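Local coordinates for protein putative drug/sodium antiporter (Escherichia coli, PDB 4Z3N) that belongs to the MATE family of transporters and transports the genotoxin colibactin, probably as an antiporter that exchanges its substrate for cations, at residues Arg328-Tyr333 / Ser393-Ala398; Pro402-Leu407 / Leu461-Glu466. One frame throughout, in Å; residues are numbered along the deposited sequence.

How the interactions relate
Interaction 1 is a buried contact between helices 326-358 and 382-399. Interaction 2 lies at the surface and joins helix 402-413 to the last modelled helix, 458-467. Their centres are about 10 Å apart, on the same side of the chain's centre. Helices 382-399 and 402-413 follow each other in the chain, and S405 OG makes a probable hydrogen bond to S393 O (2.8 Å). The rings of Y396 and Y404 also meet. The chemistry follows the place. Interaction 1 has one uncharged hydroxyl bond within apolar packing. Interaction 2 has a small aromatic contact beside charged groups and a bound cacodylate.

Interaction 1: residues Arg328-Tyr333 / Ser393-Ala398; sequences RTLNAY and SEYYQA
Y395 reaches from helix 382-399 to T329, L330 and Y333 on helix 326-358. The short segments run roughly antiparallel, with their N-to-C directions at 150°. Their axes stay 11.0 Å apart, so one long side chain does most of the bridging. The CB of Y395 points toward the other helix. Its CG lies anti to the backbone N (chi1 -180°), which sends the ring straight across. Y395 CD2 comes first and packs on Y333 CB at 4.3 Å. Next along that side, Y395 CE2 sits 3.6 Å from the backbone T329 O and also lies close to the T329 hydroxyl. Y395 CZ then passes L330 CD2 at 4.1 Å. L330 CB points away, but its CD2 methyl curls back to the phenol end. At the tip, Y395 OH donates a hydrogen bond to T329 OG1 (3.0 Å). T329 OG1 lies at the edge of the Y395 ring, near its plane, and the two side chains cross at about a right angle. T329 OG1 has a second partner in its own helix, V326 O. The hydroxyl of Y333 is engaged elsewhere, with I388 O. L454 touches Y395, L330 and Y333 together, and V317 of helix 286-322 also packs on Y395. Both segments belong to the second MatE domain, so the contact joins two helices of the C-terminal half of a MATE transporter. Its chemistry is that of a phenol which crosses a largely apolar interface and has its one polar atom bonded at the far side, and no charged group takes part.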
ATOM      1  N   ARG A 328      -5.530  17.513  18.853  1.00 26.40           N
ATOM      2  CA  ARG A 328      -5.880  17.676  17.465  1.00 23.88           C
ATOM      3  C   ARG A 328      -5.487  16.425  16.660  1.00 27.07           C
ATOM      4  O   ARG A 328      -6.185  16.061  15.708  1.00 25.06           O
ATOM      5  CB  ARG A 328      -5.217  18.933  16.908  1.00 26.46           C
ATOM      6  CG  ARG A 328      -5.630  19.263  15.483  1.00 29.46           C
ATOM      7  CD  ARG A 328      -5.321  20.700  15.084  1.00 27.67           C
ATOM      8  NE  ARG A 328      -5.597  20.929  13.664  1.00 31.53           N
ATOM      9  CZ  ARG A 328      -6.791  21.246  13.176  1.00 31.27           C
ATOM     10  NH1 ARG A 328      -7.825  21.362  13.994  1.00 30.26           N
ATOM     11  NH2 ARG A 328      -6.951  21.437  11.874  1.00 28.99           N
ATOM     12  N   THR A 329      -4.389  15.767  17.049  1.00 25.47           N
ATOM     13  CA  THR A 329      -3.952  14.557  16.349  1.00 29.07           C
ATOM     14  C   THR A 329      -4.974  13.448  16.618  1.00 27.74           C
ATOM     15  O   THR A 329      -5.297  12.661  15.726  1.00 29.76           O
ATOM     16  CB  THR A 329      -2.505  14.078  16.756  1.00 25.04           C
ATOM     17  OG1 THR A 329      -2.493  13.569  18.097  1.00 26.72           O
ATOM     18  CG2 THR A 329      -1.487  15.200  16.634  1.00 24.29           C
ATOM     19  N   LEU A 330      -5.501  13.413  17.838  1.00 24.31           N
ATOM     20  CA  LEU A 330      -6.552  12.473  18.197  1.00 25.62           C
ATOM     21  C   LEU A 330      -7.850  12.770  17.443  1.00 27.45           C
ATOM     22  O   LEU A 330      -8.518  11.845  16.965  1.00 26.95           O
ATOM     23  CB  LEU A 330      -6.809  12.501  19.704  1.00 24.37           C
ATOM     24  CG  LEU A 330      -5.826  11.771  20.602  1.00 28.37           C
ATOM     25  CD1 LEU A 330      -6.389  11.659  22.030  1.00 28.73           C
ATOM     26  CD2 LEU A 330      -5.498  10.388  20.031  1.00 28.61           C
ATOM     27  N   ASN A 331      -8.215  14.050  17.356  1.00 25.82           N
ATOM     28  CA  ASN A 331      -9.372  14.456  16.564  1.00 26.78           C
ATOM     29  C   ASN A 331      -9.173  14.160  15.100  1.00 26.90           C
ATOM     30  O   ASN A 331     -10.128  13.854  14.395  1.00 30.24           O
ATOM     31  CB  ASN A 331      -9.670  15.954  16.704  1.00 27.35           C
ATOM     32  CG  ASN A 331     -10.013  16.361  18.112  1.00 26.32           C
ATOM     33  OD1 ASN A 331     -10.759  15.678  18.815  1.00 25.24           O
ATOM     34  ND2 ASN A 331      -9.466  17.490  18.530  1.00 23.51           N
ATOM     35  N   ALA A 332      -7.929  14.290  14.645  1.00 26.14           N
ATOM     36  CA  ALA A 332      -7.576  14.027  13.259  1.00 25.88           C
ATOM     37  C   ALA A 332      -7.799  12.553  12.924  1.00 25.56           C
ATOM     38  O   ALA A 332      -8.396  12.232  11.878  1.00 24.29           O
ATOM     39  CB  ALA A 332      -6.143  14.429  12.981  1.00 24.17           C
ATOM     40  N   TYR A 333      -7.352  11.663  13.811  1.00 21.52           N
ATOM     41  CA  TYR A 333      -7.594  10.234  13.625  1.00 21.60           C
ATOM     42  C   TYR A 333      -9.089   9.888  13.498  1.00 24.51           C
ATOM     43  O   TYR A 333      -9.493   9.216  12.547  1.00 22.66           O
ATOM     44  CB  TYR A 333      -6.991   9.444  14.764  1.00 25.43           C
ATOM     45  CG  TYR A 333      -7.513   8.035  14.828  1.00 27.34           C
ATOM     46  CD1 TYR A 333      -6.976   7.035  14.029  1.00 21.54           C
ATOM     47  CD2 TYR A 333      -8.558   7.707  15.683  1.00 27.92           C
ATOM     48  CE1 TYR A 333      -7.475   5.760  14.074  1.00 22.97           C
ATOM     49  CE2 TYR A 333      -9.054   6.433  15.739  1.00 29.10           C
ATOM     50  CZ  TYR A 333      -8.513   5.463  14.930  1.00 25.82           C
ATOM     51  OH  TYR A 333      -9.022   4.193  14.999  1.00 27.68           O
ATOM     52  N   SER A 393      -2.838   2.470  12.775  1.00 25.49           N
ATOM     53  CA  SER A 393      -1.445   2.165  12.399  1.00 28.18           C
ATOM     54  C   SER A 393      -0.703   3.357  11.792  1.00 27.88           C
ATOM     55  O   SER A 393       0.474   3.577  12.055  1.00 26.66           O
ATOM     56  CB  SER A 393      -1.389   1.004  11.410  1.00 24.35           C
ATOM     57  OG  SER A 393      -1.541  -0.218  12.095  1.00 33.94           O
ATOM     58  N   GLU A 394      -1.407   4.100  10.951  1.00 26.36           N
ATOM     59  CA  GLU A 394      -0.869   5.291  10.337  1.00 26.96           C
ATOM     60  C   GLU A 394      -0.491   6.323  11.423  1.00 27.44           C
ATOM     61  O   GLU A 394       0.560   6.962  11.326  1.00 26.45           O
ATOM     62  CB  GLU A 394      -1.891   5.876   9.354  1.00 26.21           C
ATOM     63  CG  GLU A 394      -1.294   6.708   8.223  1.00 29.11           C
ATOM     64  CD  GLU A 394      -0.510   5.855   7.233  1.00 34.49           C
ATOM     65  OE1 GLU A 394      -0.372   4.639   7.503  1.00 35.98           O
ATOM     66  OE2 GLU A 394      -0.042   6.383   6.189  1.00 38.43           O
ATOM     67  N   TYR A 395      -1.348   6.461  12.442  1.00 21.75           N
ATOM     68  CA  TYR A 395      -1.146   7.394  13.545  1.00 23.62           C
ATOM     69  C   TYR A 395       0.161   7.126  14.320  1.00 26.89           C
ATOM     70  O   TYR A 395       0.935   8.045  14.624  1.00 27.91           O
ATOM     71  CB  TYR A 395      -2.357   7.343  14.502  1.00 23.63           C
ATOM     72  CG  TYR A 395      -2.260   8.284  15.699  1.00 24.74           C
ATOM     73  CD1 TYR A 395      -1.603   7.892  16.856  1.00 23.07           C
ATOM     74  CD2 TYR A 395      -2.819   9.553  15.667  1.00 23.69           C
ATOM     75  CE1 TYR A 395      -1.503   8.718  17.941  1.00 20.20           C
ATOM     76  CE2 TYR A 395      -2.721  10.398  16.758  1.00 25.39           C
ATOM     77  CZ  TYR A 395      -2.055   9.973  17.899  1.00 25.64           C
ATOM     78  OH  TYR A 395      -1.945  10.790  19.020  1.00 22.20           O
ATOM     79  N   TYR A 396       0.410   5.870  14.645  1.00 26.82           N
ATOM     80  CA  TYR A 396       1.640   5.527  15.329  1.00 28.79           C
ATOM     81  C   TYR A 396       2.876   5.713  14.444  1.00 28.15           C
ATOM     82  O   TYR A 396       3.948   6.078  14.922  1.00 32.39           O
ATOM     83  CB  TYR A 396       1.555   4.100  15.854  1.00 27.24           C
ATOM     84  CG  TYR A 396       0.637   4.018  17.044  1.00 30.43           C
ATOM     85  CD1 TYR A 396       0.970   4.639  18.242  1.00 30.25           C
ATOM     86  CD2 TYR A 396      -0.578   3.355  16.964  1.00 29.76           C
ATOM     87  CE1 TYR A 396       0.122   4.585  19.338  1.00 34.80           C
ATOM     88  CE2 TYR A 396      -1.430   3.294  18.045  1.00 30.45           C
ATOM     89  CZ  TYR A 396      -1.082   3.902  19.230  1.00 34.27           C
ATOM     90  OH  TYR A 396      -1.946   3.817  20.298  1.00 35.91           O
ATOM     91  N   GLN A 397       2.724   5.486  13.154  1.00 22.04           N
ATOM     92  CA  GLN A 397       3.807   5.733  12.225  1.00 27.01           C
ATOM     93  C   GLN A 397       4.109   7.222  12.173  1.00 26.14           C
ATOM     94  O   GLN A 397       5.266   7.638  12.158  1.00 24.81           O
ATOM     95  CB  GLN A 397       3.445   5.204  10.839  1.00 27.45           C
ATOM     96  CG  GLN A 397       3.338   3.697  10.778  1.00 23.20           C
ATOM     97  CD  GLN A 397       4.691   3.038  10.738  1.00 29.12           C
ATOM     98  OE1 GLN A 397       5.494   3.160  11.682  1.00 28.69           O
ATOM     99  NE2 GLN A 397       4.973   2.347   9.628  1.00 28.26           N
ATOM    100  N   ALA A 398       3.053   8.024  12.173  1.00 25.07           N
ATOM    101  CA  ALA A 398       3.203   9.466  12.133  1.00 24.37           C
ATOM    102  C   ALA A 398       3.930   9.991  13.375  1.00 26.69           C
ATOM    103  O   ALA A 398       4.723  10.932  13.267  1.00 27.23           O
ATOM    104  CB  ALA A 398       1.838  10.139  11.976  1.00 21.69           C
TER

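Interaction 2: residues Pro402-Leu407 / Leu461-Glu466; sequences PWYSVL and LRWNQE. With CAC (cacodylate ion), chain I.
Y404 and W463 make the contact between helix 402-413 and helix 458-467, and the meeting is apolar. Y404 CE1 touches W463 CH2 at 3.6 Å. CH2 is an outer corner of the six-membered ring of the indole, and Y404 CE1 lies at the indole edge, near its plane. The ring planes stand at 49° and meet obliquely, with the centroids 5.9 Å apart. W463 CG lies anti to its carbonyl carbon (chi1 -81°), and the indole extends from there toward Y404. W403, the preceding residue, lays its CD1 over the centre of one face of the Y404 ring. I399 of helix 382-399 also packs on W463, and K401 makes a cation-pi contact with it.

In the fold, this is where the last modelled helix meets a helix of the second MatE domain, to which segment 402-407 belongs. Helix 458-467 follows the last of twelve predicted transmembrane helices of this MATE transporter. N464 ND2 bonds to W321 O and further ties helix 458-467 to the rest of the protein.

The charged interactions gather on R462. Its chain bends at chi2 and chi3, and both terminal nitrogens reach a cacodylate ion that probably came from the crystallisation liquor. R462 NH2 donates to cacodylate O1 at 2.7 Å and R462 NH1 to the same oxygen at 2.9 Å. NH1 is also modelled very close to a methyl of the ion, so the exact pose is doubtful. O1 sits at the guanidinium edge, near its plane. E466, one turn further on, forms a salt bridge through E466 OE2 to R462 NH1, a weak hydrogen bond at 3.4 Å. W463 NE1 adds a weak hydrogen bond to cacodylate O2, at 3.5 Å and in the plane of the indole.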
ATOM      1  N   PRO A 402       6.290   2.804  15.790  1.00 31.83           N
ATOM      2  CA  PRO A 402       5.918   1.673  14.918  1.00 31.92           C
ATOM      3  C   PRO A 402       5.548   0.357  15.623  1.00 28.45           C
ATOM      4  O   PRO A 402       4.958  -0.519  14.986  1.00 30.98           O
ATOM      5  CB  PRO A 402       7.179   1.467  14.059  1.00 33.67           C
ATOM      6  CG  PRO A 402       8.292   2.279  14.747  1.00 29.22           C
ATOM      7  CD  PRO A 402       7.553   3.430  15.351  1.00 28.85           C
ATOM      8  N   TRP A 403       5.896   0.218  16.893  1.00 26.59           N
ATOM      9  CA  TRP A 403       5.580  -0.987  17.639  1.00 27.41           C
ATOM     10  C   TRP A 403       4.073  -1.209  17.662  1.00 30.42           C
ATOM     11  O   TRP A 403       3.607  -2.350  17.518  1.00 29.03           O
ATOM     12  CB  TRP A 403       6.136  -0.914  19.067  1.00 28.91           C
ATOM     13  CG  TRP A 403       5.531  -1.901  19.978  1.00 28.80           C
ATOM     14  CD1 TRP A 403       4.351  -1.777  20.640  1.00 31.68           C
ATOM     15  CD2 TRP A 403       6.043  -3.196  20.314  1.00 35.43           C
ATOM     16  NE1 TRP A 403       4.093  -2.904  21.375  1.00 32.50           N
ATOM     17  CE2 TRP A 403       5.119  -3.793  21.196  1.00 31.21           C
ATOM     18  CE3 TRP A 403       7.194  -3.912  19.956  1.00 36.49           C
ATOM     19  CZ2 TRP A 403       5.310  -5.059  21.737  1.00 29.43           C
ATOM     20  CZ3 TRP A 403       7.381  -5.182  20.497  1.00 36.10           C
ATOM     21  CH2 TRP A 403       6.443  -5.736  21.380  1.00 33.70           C
ATOM     22  N   TYR A 404       3.307  -0.131  17.843  1.00 26.18           N
ATOM     23  CA  TYR A 404       1.858  -0.262  17.930  1.00 25.38           C
ATOM     24  C   TYR A 404       1.214  -0.335  16.555  1.00 24.86           C
ATOM     25  O   TYR A 404       0.113  -0.843  16.395  1.00 27.32           O
ATOM     26  CB  TYR A 404       1.297   0.875  18.779  1.00 31.49           C
ATOM     27  CG  TYR A 404       1.866   0.792  20.163  1.00 32.97           C
ATOM     28  CD1 TYR A 404       3.043   1.479  20.496  1.00 31.17           C
ATOM     29  CD2 TYR A 404       1.280  -0.027  21.124  1.00 27.42           C
ATOM     30  CE1 TYR A 404       3.596   1.380  21.767  1.00 31.00           C
ATOM     31  CE2 TYR A 404       1.828  -0.141  22.395  1.00 32.55           C
ATOM     32  CZ  TYR A 404       2.984   0.570  22.711  1.00 39.24           C
ATOM     33  OH  TYR A 404       3.529   0.461  23.967  1.00 37.09           O
ATOM     34  N   SER A 405       1.931   0.143  15.558  1.00 24.29           N
ATOM     35  CA  SER A 405       1.555  -0.074  14.182  1.00 25.09           C
ATOM     36  C   SER A 405       1.574  -1.555  13.890  1.00 26.72           C
ATOM     37  O   SER A 405       0.614  -2.096  13.352  1.00 27.71           O
ATOM     38  CB  SER A 405       2.505   0.660  13.232  1.00 28.33           C
ATOM     39  OG  SER A 405       2.371   2.049  13.374  1.00 28.84           O
ATOM     40  N   VAL A 406       2.677  -2.205  14.246  1.00 26.59           N
ATOM     41  CA  VAL A 406       2.833  -3.633  13.984  1.00 27.84           C
ATOM     42  C   VAL A 406       1.906  -4.467  14.866  1.00 26.63           C
ATOM     43  O   VAL A 406       1.310  -5.431  14.404  1.00 27.12           O
ATOM     44  CB  VAL A 406       4.291  -4.071  14.185  1.00 30.89           C
ATOM     45  CG1 VAL A 406       4.439  -5.591  14.013  1.00 27.21           C
ATOM     46  CG2 VAL A 406       5.188  -3.312  13.217  1.00 27.56           C
ATOM     47  N   LEU A 407       1.758  -4.064  16.121  1.00 27.12           N
ATOM     48  CA  LEU A 407       0.811  -4.701  17.029  1.00 25.87           C
ATOM     49  C   LEU A 407      -0.608  -4.784  16.454  1.00 27.74           C
ATOM     50  O   LEU A 407      -1.280  -5.802  16.594  1.00 29.73           O
ATOM     51  CB  LEU A 407       0.777  -3.961  18.363  1.00 24.53           C
ATOM     52  CG  LEU A 407      -0.299  -4.489  19.314  1.00 29.17           C
ATOM     53  CD1 LEU A 407      -0.119  -6.003  19.606  1.00 22.29           C
ATOM     54  CD2 LEU A 407      -0.370  -3.644  20.610  1.00 25.27           C
ATOM     55  N   LEU A 461       0.793  11.747  26.203  1.00 30.09           N
ATOM     56  CA  LEU A 461       1.243  13.107  26.536  1.00 29.83           C
ATOM     57  C   LEU A 461       2.734  13.179  26.919  1.00 30.44           C
ATOM     58  O   LEU A 461       3.447  14.068  26.476  1.00 31.18           O
ATOM     59  CB  LEU A 461       0.394  13.684  27.666  1.00 29.59           C
ATOM     60  CG  LEU A 461      -1.052  14.020  27.302  1.00 30.13           C
ATOM     61  CD1 LEU A 461      -1.657  14.796  28.445  1.00 34.21           C
ATOM     62  CD2 LEU A 461      -1.153  14.817  26.006  1.00 26.34           C
ATOM     63  N   ARG A 462       3.218  12.241  27.721  1.00 30.67           N
ATOM     64  CA  ARG A 462       4.658  12.166  27.923  1.00 34.26           C
ATOM     65  C   ARG A 462       5.447  12.012  26.609  1.00 33.80           C
ATOM     66  O   ARG A 462       6.494  12.641  26.448  1.00 31.99           O
ATOM     67  CB  ARG A 462       5.028  11.021  28.854  1.00 31.99           C
ATOM     68  CG  ARG A 462       6.403  11.222  29.426  1.00 38.33           C
ATOM     69  CD  ARG A 462       7.196   9.960  29.537  1.00 42.73           C
ATOM     70  NE  ARG A 462       6.395   8.808  29.922  1.00 50.54           N
ATOM     71  CZ  ARG A 462       6.617   7.589  29.440  1.00 50.01           C
ATOM     72  NH1 ARG A 462       7.597   7.413  28.569  1.00 44.86           N
ATOM     73  NH2 ARG A 462       5.860   6.562  29.814  1.00 53.65           N
ATOM     74  N   TRP A 463       4.955  11.179  25.687  1.00 30.83           N
ATOM     75  CA  TRP A 463       5.653  10.941  24.412  1.00 34.38           C
ATOM     76  C   TRP A 463       5.875  12.226  23.610  1.00 34.15           C
ATOM     77  O   TRP A 463       6.937  12.425  23.012  1.00 31.63           O
ATOM     78  CB  TRP A 463       4.875   9.947  23.544  1.00 35.69           C
ATOM     79  CG  TRP A 463       5.072   8.516  23.876  1.00 31.54           C
ATOM     80  CD1 TRP A 463       5.964   7.995  24.759  1.00 35.80           C
ATOM     81  CD2 TRP A 463       4.352   7.414  23.331  1.00 29.60           C
ATOM     82  NE1 TRP A 463       5.847   6.631  24.800  1.00 34.46           N
ATOM     83  CE2 TRP A 463       4.865   6.246  23.927  1.00 40.35           C
ATOM     84  CE3 TRP A 463       3.332   7.296  22.388  1.00 29.84           C
ATOM     85  CZ2 TRP A 463       4.385   4.967  23.608  1.00 39.30           C
ATOM     86  CZ3 TRP A 463       2.860   6.025  22.071  1.00 31.13           C
ATOM     87  CH2 TRP A 463       3.385   4.882  22.680  1.00 29.45           C
ATOM     88  N   ASN A 464       4.855  13.081  23.604  1.00 33.09           N
ATOM     89  CA  ASN A 464       4.922  14.394  22.974  1.00 31.37           C
ATOM     90  C   ASN A 464       5.839  15.407  23.701  1.00 32.53           C
ATOM     91  O   ASN A 464       6.497  16.233  23.057  1.00 26.93           O
ATOM     92  CB  ASN A 464       3.520  14.965  22.850  1.00 26.34           C
ATOM     93  CG  ASN A 464       3.442  16.065  21.822  1.00 27.87           C
ATOM     94  OD1 ASN A 464       3.225  17.228  22.161  1.00 30.90           O
ATOM     95  ND2 ASN A 464       3.657  15.713  20.557  1.00 29.15           N
ATOM     96  N   GLN A 465       5.893  15.332  25.028  1.00 31.29           N
ATOM     97  CA  GLN A 465       6.867  16.099  25.789  1.00 32.04           C
ATOM     98  C   GLN A 465       8.303  15.753  25.360  1.00 36.24           C
ATOM     99  O   GLN A 465       9.116  16.651  25.106  1.00 40.01           O
ATOM    100  CB  GLN A 465       6.677  15.859  27.292  1.00 36.90           C
ATOM    101  CG  GLN A 465       5.969  16.995  28.023  1.00 45.60           C
ATOM    102  CD  GLN A 465       5.637  16.645  29.473  1.00 58.40           C
ATOM    103  OE1 GLN A 465       6.133  15.645  30.008  1.00 61.42           O
ATOM    104  NE2 GLN A 465       4.783  17.462  30.110  1.00 46.14           N
ATOM    105  N   GLU A 466       8.607  14.457  25.276  1.00 34.25           N
ATOM    106  CA  GLU A 466       9.932  13.990  24.859  1.00 30.64           C
ATOM    107  C   GLU A 466      10.257  14.374  23.411  1.00 35.36           C
ATOM    108  O   GLU A 466      11.400  14.681  23.088  1.00 35.78           O
ATOM    109  CB  GLU A 466      10.038  12.470  25.026  1.00 26.53           C
ATOM    110  CG  GLU A 466       9.704  11.987  26.418  1.00 33.18           C
ATOM    111  CD  GLU A 466       9.460  10.489  26.501  1.00 40.40           C
ATOM    112  OE1 GLU A 466       9.108   9.858  25.472  1.00 51.65           O
ATOM    113  OE2 GLU A 466       9.606   9.938  27.611  1.00 44.33           O
TER
HETATM  114 AS   CAC I 508       8.025   4.237  27.180  1.00 84.84          AS
HETATM  115  O1  CAC I 508       6.804   4.659  28.204  1.00 62.46           O
HETATM  116  O2  CAC I 508       7.305   3.622  25.695  1.00 70.74           O
HETATM  117  C1  CAC I 508       9.163   5.749  26.764  1.00 49.07           C
HETATM  118  C2  CAC I 508       9.099   2.849  27.979  1.00 78.23           C